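PDB 3B7F: glycosyl hydrolase, BNR repeat from Ralstonia eutropha, which probably hydrolyses glycosidic bonds and folds as a seven-bladed beta-propeller. Local coordinates for residues S16-A28 / M346-F358. Numbering follows the deposited sequence.
Sequences SAPESGPVMLLVA and MTADAHAPVGVYF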
loop_
_atom_site.group_PDB
_atom_site.type_symbol
_atom_site.label_atom_id
_atom_site.label_comp_id
_atom_site.label_asym_id
_atom_site.label_seq_id
_atom_site.Cartn_x
_atom_site.Cartn_y
_atom_site.Cartn_z
ATOM N N SER A 16 11.264 -18.470 7.133
ATOM C CA SER A 16 10.097 -17.922 7.898
ATOM C C SER A 16 9.212 -18.984 8.568
ATOM O O SER A 16 8.534 -19.776 7.884
ATOM C CB SER A 16 9.214 -17.034 6.997
ATOM O OG SER A 16 9.382 -15.638 7.239
ATOM N N ALA A 17 9.250 -19.008 9.907
ATOM C CA ALA A 17 8.357 -19.848 10.705
ATOM C C ALA A 17 7.052 -19.043 10.755
ATOM O O ALA A 17 7.117 -17.798 10.806
ATOM C CB ALA A 17 8.910 -20.092 12.101
ATOM N N PRO A 18 5.873 -19.714 10.697
ATOM C CA PRO A 18 4.641 -18.905 10.745
ATOM C C PRO A 18 4.437 -18.224 12.097
ATOM O O PRO A 18 4.816 -18.785 13.143
ATOM C CB PRO A 18 3.523 -19.922 10.478
ATOM C CG PRO A 18 4.215 -21.157 9.962
ATOM C CD PRO A 18 5.568 -21.150 10.572
ATOM N N GLU A 19 3.886 -17.008 12.060
ATOM C CA GLU A 19 3.583 -16.264 13.283
ATOM C C GLU A 19 2.379 -16.896 13.916
ATOM O O GLU A 19 1.677 -17.680 13.296
ATOM C CB GLU A 19 3.342 -14.783 13.029
ATOM C CG GLU A 19 4.604 -14.050 12.609
ATOM C CD GLU A 19 4.381 -12.564 12.370
ATOM O OE1 GLU A 19 3.226 -12.096 12.445
ATOM O OE2 GLU A 19 5.371 -11.843 12.120
ATOM N N SER A 20 2.152 -16.545 15.165
ATOM C CA SER A 20 1.120 -17.163 15.955
ATOM C C SER A 20 0.501 -16.171 16.931
ATOM O O SER A 20 1.067 -15.099 17.202
ATOM C CB SER A 20 1.767 -18.318 16.703
ATOM O OG SER A 20 0.811 -19.053 17.402
ATOM N N GLY A 21 -0.671 -16.524 17.439
ATOM C CA GLY A 21 -1.357 -15.682 18.400
ATOM C C GLY A 21 -2.245 -14.574 17.808
ATOM O O GLY A 21 -2.631 -14.637 16.635
ATOM N N PRO A 22 -2.593 -13.564 18.634
ATOM C CA PRO A 22 -3.481 -12.505 18.210
ATOM C C PRO A 22 -2.949 -11.680 17.061
ATOM O O PRO A 22 -1.749 -11.448 16.976
ATOM C CB PRO A 22 -3.553 -11.599 19.452
ATOM C CG PRO A 22 -3.322 -12.491 20.580
ATOM C CD PRO A 22 -2.187 -13.360 20.043
ATOM N N VAL A 23 -3.858 -11.276 16.184
ATOM C CA VAL A 23 -3.576 -10.374 15.077
ATOM C C VAL A 23 -4.228 -9.022 15.396
ATOM O O VAL A 23 -5.279 -8.945 16.057
ATOM C CB VAL A 23 -4.097 -10.952 13.734
ATOM C CG1 VAL A 23 -4.005 -9.940 12.598
ATOM C CG2 VAL A 23 -3.324 -12.198 13.363
HETATM N N MSE A 24 -3.598 -7.959 14.918
HETATM C CA MSE A 24 -4.105 -6.631 15.049
HETATM C C MSE A 24 -4.210 -6.058 13.661
HETATM O O MSE A 24 -3.366 -6.334 12.833
HETATM C CB MSE A 24 -3.169 -5.792 15.904
HETATM C CG MSE A 24 -3.653 -4.345 16.099
HETATM SE SE MSE A 24 -2.764 -3.423 17.571
HETATM C CE MSE A 24 -3.652 -4.439 19.008
ATOM N N LEU A 25 -5.263 -5.281 13.408
ATOM C CA LEU A 25 -5.446 -4.573 12.135
ATOM C C LEU A 25 -5.508 -3.108 12.509
ATOM O O LEU A 25 -6.191 -2.768 13.434
ATOM C CB LEU A 25 -6.716 -4.995 11.394
ATOM C CG LEU A 25 -6.889 -6.475 11.047
ATOM C CD1 LEU A 25 -8.261 -6.648 10.427
ATOM C CD2 LEU A 25 -5.765 -7.014 10.114
ATOM N N LEU A 26 -4.759 -2.280 11.797
ATOM C CA LEU A 26 -4.626 -0.845 12.023
ATOM C C LEU A 26 -5.392 -0.217 10.886
ATOM O O LEU A 26 -4.944 -0.322 9.740
ATOM C CB LEU A 26 -3.148 -0.447 11.961
ATOM C CG LEU A 26 -2.123 -1.348 12.659
ATOM C CD1 LEU A 26 -0.682 -0.739 12.464
ATOM C CD2 LEU A 26 -2.468 -1.547 14.121
ATOM N N VAL A 27 -6.523 0.441 11.205
ATOM C CA VAL A 27 -7.466 0.911 10.232
ATOM C C VAL A 27 -7.504 2.432 10.161
ATOM O O VAL A 27 -7.929 3.087 11.120
ATOM C CB VAL A 27 -8.906 0.401 10.566
ATOM C CG1 VAL A 27 -9.881 0.812 9.467
ATOM C CG2 VAL A 27 -8.924 -1.115 10.796
ATOM N N ALA A 28 -7.093 2.972 9.015
ATOM C CA ALA A 28 -7.046 4.403 8.762
ATOM C C ALA A 28 -8.288 4.798 8.000
ATOM O O ALA A 28 -8.594 4.187 6.971
ATOM C CB ALA A 28 -5.787 4.762 7.947
HETATM N N MSE A 346 -6.034 -3.433 1.629
HETATM C CA MSE A 346 -5.906 -4.895 1.784
HETATM C C MSE A 346 -4.606 -5.179 2.496
HETATM O O MSE A 346 -3.628 -4.487 2.258
HETATM C CB MSE A 346 -5.824 -5.708 0.498
HETATM C CG MSE A 346 -7.080 -5.901 -0.211
HETATM SE SE MSE A 346 -7.091 -7.555 -1.243
HETATM C CE MSE A 346 -5.679 -7.038 -2.344
ATOM N N THR A 347 -4.603 -6.218 3.334
ATOM C CA THR A 347 -3.412 -6.657 4.044
ATOM C C THR A 347 -3.547 -8.138 4.346
ATOM O O THR A 347 -4.631 -8.728 4.208
ATOM C CB THR A 347 -3.205 -5.864 5.354
ATOM O OG1 THR A 347 -1.899 -6.094 5.885
ATOM C CG2 THR A 347 -4.272 -6.227 6.396
ATOM N N ALA A 348 -2.435 -8.724 4.751
ATOM C CA ALA A 348 -2.407 -10.128 5.084
ATOM C C ALA A 348 -1.542 -10.307 6.324
ATOM O O ALA A 348 -0.683 -9.481 6.595
ATOM C CB ALA A 348 -1.899 -10.968 3.865
ATOM N N ASP A 349 -1.838 -11.329 7.120
ATOM C CA ASP A 349 -1.018 -11.666 8.292
ATOM C C ASP A 349 0.048 -12.724 7.879
ATOM O O ASP A 349 0.124 -13.089 6.706
ATOM C CB ASP A 349 -1.889 -12.077 9.485
ATOM C CG ASP A 349 -2.632 -13.385 9.285
ATOM O OD1 ASP A 349 -2.063 -14.348 8.734
ATOM O OD2 ASP A 349 -3.807 -13.449 9.721
ATOM N N ALA A 350 0.863 -13.184 8.841
ATOM C CA ALA A 350 1.909 -14.183 8.608
ATOM C C ALA A 350 1.621 -15.471 9.377
ATOM O O ALA A 350 2.533 -16.229 9.675
ATOM C CB ALA A 350 3.300 -13.611 8.983
ATOM N N HIS A 351 0.346 -15.721 9.705
ATOM C CA HIS A 351 -0.046 -16.958 10.381
ATOM C C HIS A 351 -0.090 -18.085 9.376
ATOM O O HIS A 351 0.103 -17.862 8.182
ATOM C CB HIS A 351 -1.405 -16.795 11.073
ATOM C CG HIS A 351 -1.341 -16.042 12.360
ATOM N ND1 HIS A 351 -0.565 -14.915 12.523
ATOM C CD2 HIS A 351 -2.002 -16.223 13.525
ATOM C CE1 HIS A 351 -0.722 -14.456 13.752
ATOM N NE2 HIS A 351 -1.600 -15.224 14.376
ATOM N N ALA A 352 -0.311 -19.294 9.873
ATOM C CA ALA A 352 -0.462 -20.492 9.061
ATOM C C ALA A 352 -1.834 -21.082 9.378
ATOM O O ALA A 352 -2.054 -21.521 10.506
ATOM C CB ALA A 352 0.639 -21.498 9.362
ATOM N N PRO A 353 -2.800 -21.018 8.432
ATOM C CA PRO A 353 -2.779 -20.419 7.112
ATOM C C PRO A 353 -2.811 -18.903 7.184
ATOM O O PRO A 353 -3.235 -18.338 8.170
ATOM C CB PRO A 353 -4.058 -20.921 6.455
ATOM C CG PRO A 353 -4.844 -21.494 7.452
ATOM C CD PRO A 353 -4.099 -21.622 8.724
ATOM N N VAL A 354 -2.344 -18.263 6.133
ATOM C CA VAL A 354 -2.324 -16.832 6.044
ATOM C C VAL A 354 -3.754 -16.294 5.963
ATOM O O VAL A 354 -4.593 -16.830 5.244
ATOM C CB VAL A 354 -1.475 -16.360 4.835
ATOM C CG1 VAL A 354 -1.795 -14.914 4.493
ATOM C CG2 VAL A 354 -0.030 -16.544 5.159
ATOM N N GLY A 355 -4.011 -15.283 6.777
ATOM C CA GLY A 355 -5.249 -14.573 6.827
ATOM C C GLY A 355 -5.121 -13.344 5.956
ATOM O O GLY A 355 -4.014 -12.811 5.786
ATOM N N VAL A 356 -6.245 -12.941 5.361
ATOM C CA VAL A 356 -6.323 -11.823 4.418
ATOM C C VAL A 356 -7.490 -10.911 4.853
ATOM O O VAL A 356 -8.526 -11.359 5.361
ATOM C CB VAL A 356 -6.491 -12.321 2.964
ATOM C CG1 VAL A 356 -6.375 -11.151 1.971
ATOM C CG2 VAL A 356 -5.465 -13.402 2.632
ATOM N N TYR A 357 -7.308 -9.620 4.677
ATOM C CA TYR A 357 -8.267 -8.656 5.197
ATOM C C TYR A 357 -8.438 -7.533 4.241
ATOM O O TYR A 357 -7.502 -7.171 3.556
ATOM C CB TYR A 357 -7.701 -8.058 6.507
ATOM C CG TYR A 357 -7.230 -9.096 7.505
ATOM C CD1 TYR A 357 -8.111 -9.637 8.442
ATOM C CD2 TYR A 357 -5.914 -9.589 7.480
ATOM C CE1 TYR A 357 -7.695 -10.639 9.340
ATOM C CE2 TYR A 357 -5.514 -10.579 8.359
ATOM C CZ TYR A 357 -6.404 -11.086 9.306
ATOM O OH TYR A 357 -6.010 -12.072 10.208
ATOM N N PHE A 358 -9.628 -6.952 4.189
ATOM C CA PHE A 358 -9.796 -5.727 3.407
ATOM C C PHE A 358 -10.825 -4.776 4.007
ATOM O O PHE A 358 -11.736 -5.207 4.711
ATOM C CB PHE A 358 -10.051 -5.999 1.910
ATOM C CG PHE A 358 -11.396 -6.647 1.580
ATOM C CD1 PHE A 358 -12.536 -5.879 1.392
ATOM C CD2 PHE A 358 -11.483 -8.015 1.379
ATOM C CE1 PHE A 358 -13.752 -6.457 1.059
ATOM C CE2 PHE A 358 -12.722 -8.613 1.077
ATOM C CZ PHE A 358 -13.841 -7.824 0.901
HETATM O O HOH W 1 0.815 -12.566 11.645
#
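The imidazole of His-351 projects from the turn between strands 346-348 and 356-359 and is gripped by the N-terminal segment on both faces and at its edge. With CG anti to the carbonyl carbon (chi1 -78°), the ring carries NE2 to the carbonyl of Gly-21, NE2 to O 2.6 Å, a nearly straight bond (166° at the hydrogen) close to the ring plane. CG2 of Val-23 lies over one face, 3.8 Å from the ring centroid, and Glu-19 O and Ser-20 CA lie over the opposite one, all three offset toward the rim. At the other ring nitrogen, ND1, a water sits in plane, accepts from Ala-350 N and donates to Glu-19 OE1. The backbone adds a bond from Glu-19 N to Ala-350 O (2.9 Å), and Pro-18 CB presses tightly on Ala-352 CB. Farther along, Leu-25 crosses Tyr-357 at about a right angle, CD2 over the centre of the phenol ring, 3.7 Å from its centroid. The Tyr-357 hydroxyl, beside Val-23 CG1, donates to Asp-349 OD2, which also forms a salt bridge with Arg-42. Asp-349 OD1 takes His-351 N, closing an Asx turn, and Gly-355 N from opposite faces of the carboxylate plane. The contact thus joins the N-terminal loop 18-23 and the start of strand 24-29, in the blade completed by C-terminal strand 385-391, to the preceding blade of the propeller. Because NE2 is the donor to Gly-21 O, that nitrogen carries a proton, and this bond together with the two covered faces fixes the rotation of the imidazole.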